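Local coordinates for protein Cow rumen GH26 endo-mannanase (Metagenome, PDB 6UEH) that probably hydrolyses internal beta-1,4-mannosidic linkages of mannans such as galactomannan, as a family 26 endo-mannanase from the cow rumen, at residues Asp206-Tyr214 with Tyr284-Gln295. Sequence-based numbering, arbitrary orientation.
Sequences DFMNYNPLY and YWNEAIKMLAEQ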
# COMPACT_ATOMS: atom_id res chain seq x y z
N ASP A 206 -2.43 15.02 11.95
CA ASP A 206 -1.94 14.10 12.98
C ASP A 206 -2.34 14.60 14.37
O ASP A 206 -2.20 15.78 14.67
CB ASP A 206 -0.42 13.94 12.90
CG ASP A 206 0.06 12.64 13.53
OD1 ASP A 206 -0.05 12.49 14.77
OD2 ASP A 206 0.56 11.77 12.79
N PHE A 207 -2.83 13.69 15.21
CA PHE A 207 -3.34 14.05 16.52
C PHE A 207 -2.37 13.75 17.66
O PHE A 207 -2.79 13.65 18.82
CB PHE A 207 -4.67 13.33 16.79
CG PHE A 207 -5.81 13.84 15.96
CD1 PHE A 207 -6.52 14.96 16.36
CD2 PHE A 207 -6.16 13.22 14.77
CE1 PHE A 207 -7.57 15.45 15.60
CE2 PHE A 207 -7.21 13.70 14.01
CZ PHE A 207 -7.91 14.81 14.42
N MET A 208 -1.09 13.63 17.34
CA MET A 208 -0.09 13.20 18.32
C MET A 208 0.03 14.13 19.53
O MET A 208 0.34 13.68 20.63
CB MET A 208 1.27 13.05 17.64
CG MET A 208 1.76 14.31 16.96
SD MET A 208 3.25 14.03 15.98
CE MET A 208 4.38 13.49 17.26
N ASN A 209 -0.22 15.42 19.33
CA ASN A 209 0.02 16.39 20.40
C ASN A 209 -1.12 16.49 21.41
O ASN A 209 -1.02 17.21 22.40
CB ASN A 209 0.32 17.76 19.80
CG ASN A 209 1.68 17.82 19.16
OD1 ASN A 209 2.65 17.28 19.69
ND2 ASN A 209 1.77 18.47 18.00
N TYR A 210 -2.21 15.77 21.16
CA TYR A 210 -3.28 15.65 22.14
C TYR A 210 -3.04 14.42 23.01
O TYR A 210 -3.85 13.50 23.02
CB TYR A 210 -4.64 15.55 21.46
CG TYR A 210 -5.01 16.72 20.56
CD1 TYR A 210 -5.65 17.84 21.07
CD2 TYR A 210 -4.73 16.69 19.20
CE1 TYR A 210 -6.00 18.91 20.25
CE2 TYR A 210 -5.07 17.74 18.37
CZ TYR A 210 -5.71 18.85 18.90
OH TYR A 210 -6.05 19.90 18.07
N ASN A 211 -1.92 14.41 23.73
CA ASN A 211 -1.50 13.24 24.50
C ASN A 211 -1.36 13.55 26.00
O ASN A 211 -1.30 14.71 26.39
CB ASN A 211 -0.18 12.70 23.94
CG ASN A 211 0.98 13.64 24.20
OD1 ASN A 211 1.56 13.64 25.29
ND2 ASN A 211 1.34 14.43 23.19
N PRO A 212 -1.33 12.50 26.84
CA PRO A 212 -1.27 12.73 28.30
C PRO A 212 0.12 13.06 28.85
O PRO A 212 0.24 13.25 30.06
CB PRO A 212 -1.75 11.39 28.88
CG PRO A 212 -2.42 10.67 27.74
CD PRO A 212 -1.66 11.10 26.53
N LEU A 213 1.14 13.12 28.00
CA LEU A 213 2.52 13.28 28.47
C LEU A 213 3.03 14.72 28.35
O LEU A 213 3.56 15.28 29.30
CB LEU A 213 3.44 12.34 27.70
CG LEU A 213 3.13 10.85 27.85
CD1 LEU A 213 4.04 10.01 26.98
CD2 LEU A 213 3.26 10.43 29.31
N TYR A 214 2.88 15.29 27.16
CA TYR A 214 3.33 16.65 26.89
C TYR A 214 2.28 17.38 26.07
O TYR A 214 2.59 18.30 25.31
CB TYR A 214 4.68 16.64 26.16
CG TYR A 214 4.69 15.77 24.92
CD1 TYR A 214 5.00 14.42 25.00
CD2 TYR A 214 4.40 16.30 23.67
CE1 TYR A 214 5.01 13.61 23.88
CE2 TYR A 214 4.41 15.50 22.53
CZ TYR A 214 4.72 14.16 22.65
OH TYR A 214 4.73 13.36 21.52
N TYR A 284 -2.46 3.97 30.68
CA TYR A 284 -1.93 5.03 29.83
C TYR A 284 -2.60 5.02 28.47
O TYR A 284 -3.03 6.07 27.97
CB TYR A 284 -0.42 4.92 29.65
CG TYR A 284 0.08 5.94 28.65
CD1 TYR A 284 0.18 7.29 29.00
CD2 TYR A 284 0.40 5.58 27.35
CE1 TYR A 284 0.61 8.23 28.09
CE2 TYR A 284 0.83 6.52 26.42
CZ TYR A 284 0.93 7.84 26.80
OH TYR A 284 1.35 8.78 25.89
N TRP A 285 -2.66 3.84 27.86
CA TRP A 285 -3.27 3.64 26.55
C TRP A 285 -4.70 4.18 26.54
O TRP A 285 -5.11 4.88 25.61
CB TRP A 285 -3.22 2.15 26.18
CG TRP A 285 -3.77 1.74 24.83
CD1 TRP A 285 -4.62 0.70 24.59
CD2 TRP A 285 -3.49 2.33 23.55
NE1 TRP A 285 -4.89 0.60 23.25
CE2 TRP A 285 -4.21 1.59 22.59
CE3 TRP A 285 -2.70 3.40 23.13
CZ2 TRP A 285 -4.17 1.90 21.23
CZ3 TRP A 285 -2.66 3.71 21.78
CH2 TRP A 285 -3.39 2.96 20.84
N ASN A 286 -5.45 3.89 27.60
CA ASN A 286 -6.82 4.39 27.72
C ASN A 286 -6.89 5.91 27.84
O ASN A 286 -7.80 6.53 27.29
CB ASN A 286 -7.51 3.74 28.92
CG ASN A 286 -7.96 2.32 28.63
OD1 ASN A 286 -8.19 1.95 27.47
ND2 ASN A 286 -8.07 1.50 29.67
N GLU A 287 -5.95 6.51 28.56
CA GLU A 287 -5.90 7.96 28.68
C GLU A 287 -5.61 8.61 27.33
O GLU A 287 -6.21 9.63 26.98
CB GLU A 287 -4.83 8.39 29.69
CG GLU A 287 -5.20 8.14 31.14
CD GLU A 287 -4.24 8.83 32.10
OE1 GLU A 287 -3.52 9.74 31.66
OE2 GLU A 287 -4.22 8.45 33.30
N ALA A 288 -4.70 8.01 26.57
CA ALA A 288 -4.36 8.52 25.24
C ALA A 288 -5.55 8.39 24.30
O ALA A 288 -5.83 9.30 23.51
CB ALA A 288 -3.15 7.78 24.68
N ILE A 289 -6.25 7.27 24.37
CA ILE A 289 -7.45 7.06 23.57
C ILE A 289 -8.53 8.08 23.93
O ILE A 289 -9.21 8.61 23.05
CB ILE A 289 -8.00 5.63 23.74
CG1 ILE A 289 -7.03 4.61 23.13
CG2 ILE A 289 -9.36 5.48 23.08
CD1 ILE A 289 -7.41 3.17 23.40
N LYS A 290 -8.66 8.36 25.22
CA LYS A 290 -9.63 9.33 25.72
C LYS A 290 -9.39 10.71 25.13
O LYS A 290 -10.32 11.38 24.68
CB LYS A 290 -9.59 9.40 27.25
CG LYS A 290 -10.59 10.38 27.86
CD LYS A 290 -10.39 10.53 29.37
CE LYS A 290 -9.02 11.13 29.68
NZ LYS A 290 -8.82 11.40 31.13
N MET A 291 -8.13 11.14 25.13
CA MET A 291 -7.78 12.47 24.62
C MET A 291 -7.95 12.54 23.11
O MET A 291 -8.36 13.57 22.57
CB MET A 291 -6.35 12.83 25.02
CG MET A 291 -6.15 12.91 26.52
SD MET A 291 -4.61 13.70 27.00
CE MET A 291 -4.76 13.65 28.79
N LEU A 292 -7.66 11.43 22.43
CA LEU A 292 -7.92 11.32 21.00
C LEU A 292 -9.41 11.40 20.71
O LEU A 292 -9.84 12.16 19.84
CB LEU A 292 -7.35 10.01 20.45
CG LEU A 292 -7.78 9.68 19.02
CD1 LEU A 292 -7.05 10.57 18.01
CD2 LEU A 292 -7.55 8.21 18.71
N ALA A 293 -10.20 10.61 21.44
CA ALA A 293 -11.64 10.53 21.21
C ALA A 293 -12.30 11.88 21.43
O ALA A 293 -13.28 12.23 20.76
CB ALA A 293 -12.27 9.49 22.12
N GLU A 294 -11.76 12.65 22.37
CA GLU A 294 -12.27 13.98 22.67
C GLU A 294 -12.21 14.87 21.44
O GLU A 294 -13.14 15.62 21.16
CB GLU A 294 -11.47 14.60 23.82
CG GLU A 294 -11.93 16.00 24.22
CD GLU A 294 -11.16 16.54 25.41
OE1 GLU A 294 -11.37 17.72 25.77
OE2 GLU A 294 -10.34 15.80 26.00
N GLN A 295 -11.12 14.77 20.69
CA GLN A 295 -10.96 15.56 19.47
C GLN A 295 -11.82 15.02 18.33
O GLN A 295 -12.41 15.79 17.57
CB GLN A 295 -9.49 15.60 19.06
CG GLN A 295 -8.61 16.28 20.10
CD GLN A 295 -9.14 17.64 20.49
OE1 GLN A 295 -9.50 18.45 19.64
NE2 GLN A 295 -9.20 17.90 21.79
O HOH W 1 -3.89 10.83 22.31
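The side chain of Gln295 lies flat against the Tyr210 ring: CG sits over one face, 3.6 Å from the ring centroid in a CH-pi contact, and the amide stacks beyond it toward the rim, its plane only 13° from the ring. The bend at chi2 (-52°) folds the amide back over the ring. Beside this pair Gln295 CB touches Phe207 CE1, and Leu292 CD1 packs on Phe207 CB at 3.8 Å. Back toward the N-terminal end of the helix Pro212 rests across two turns, between Tyr284 and Met291, with its CG 3.7 Å from Ala288 N, its CB against Met291 CE, and the Tyr284 side chain crossing it at about a right angle. Met291 stays extended beyond CG, which carries SD to 3.4 Å from Asn211 C. Leu213 CG closes on Tyr284 CE1 at 3.6 Å.

No direct hydrogen bond joins 206-214 to 284-295; a water spans them instead, donating to Tyr210 O at 2.8 Å and to Ala288 O. Behind this layer, Asn211 turns away from the helix and braces its own loop: ND2 donates to Met208 O on a lone pair in the carbonyl plane, and OD1 accepts from Leu213 N, an Asx turn, and from Tyr214 N, completing an Asx motif. Outside the two segments, Gln295 OE1 is held by Thr221 and Arg298, while Tyr284 OH bonds Asn242 O.

An alanine in place of Tyr210 is likely to open a gap above Gln295 and take away the flat surface on which its amide lies. The contact thus fastens the loop after strand 202-206 of the (beta/alpha)8 barrel to helix 280-301 by apolar and stacking surfaces, with one water serving two backbone carbonyls that cannot bond each other.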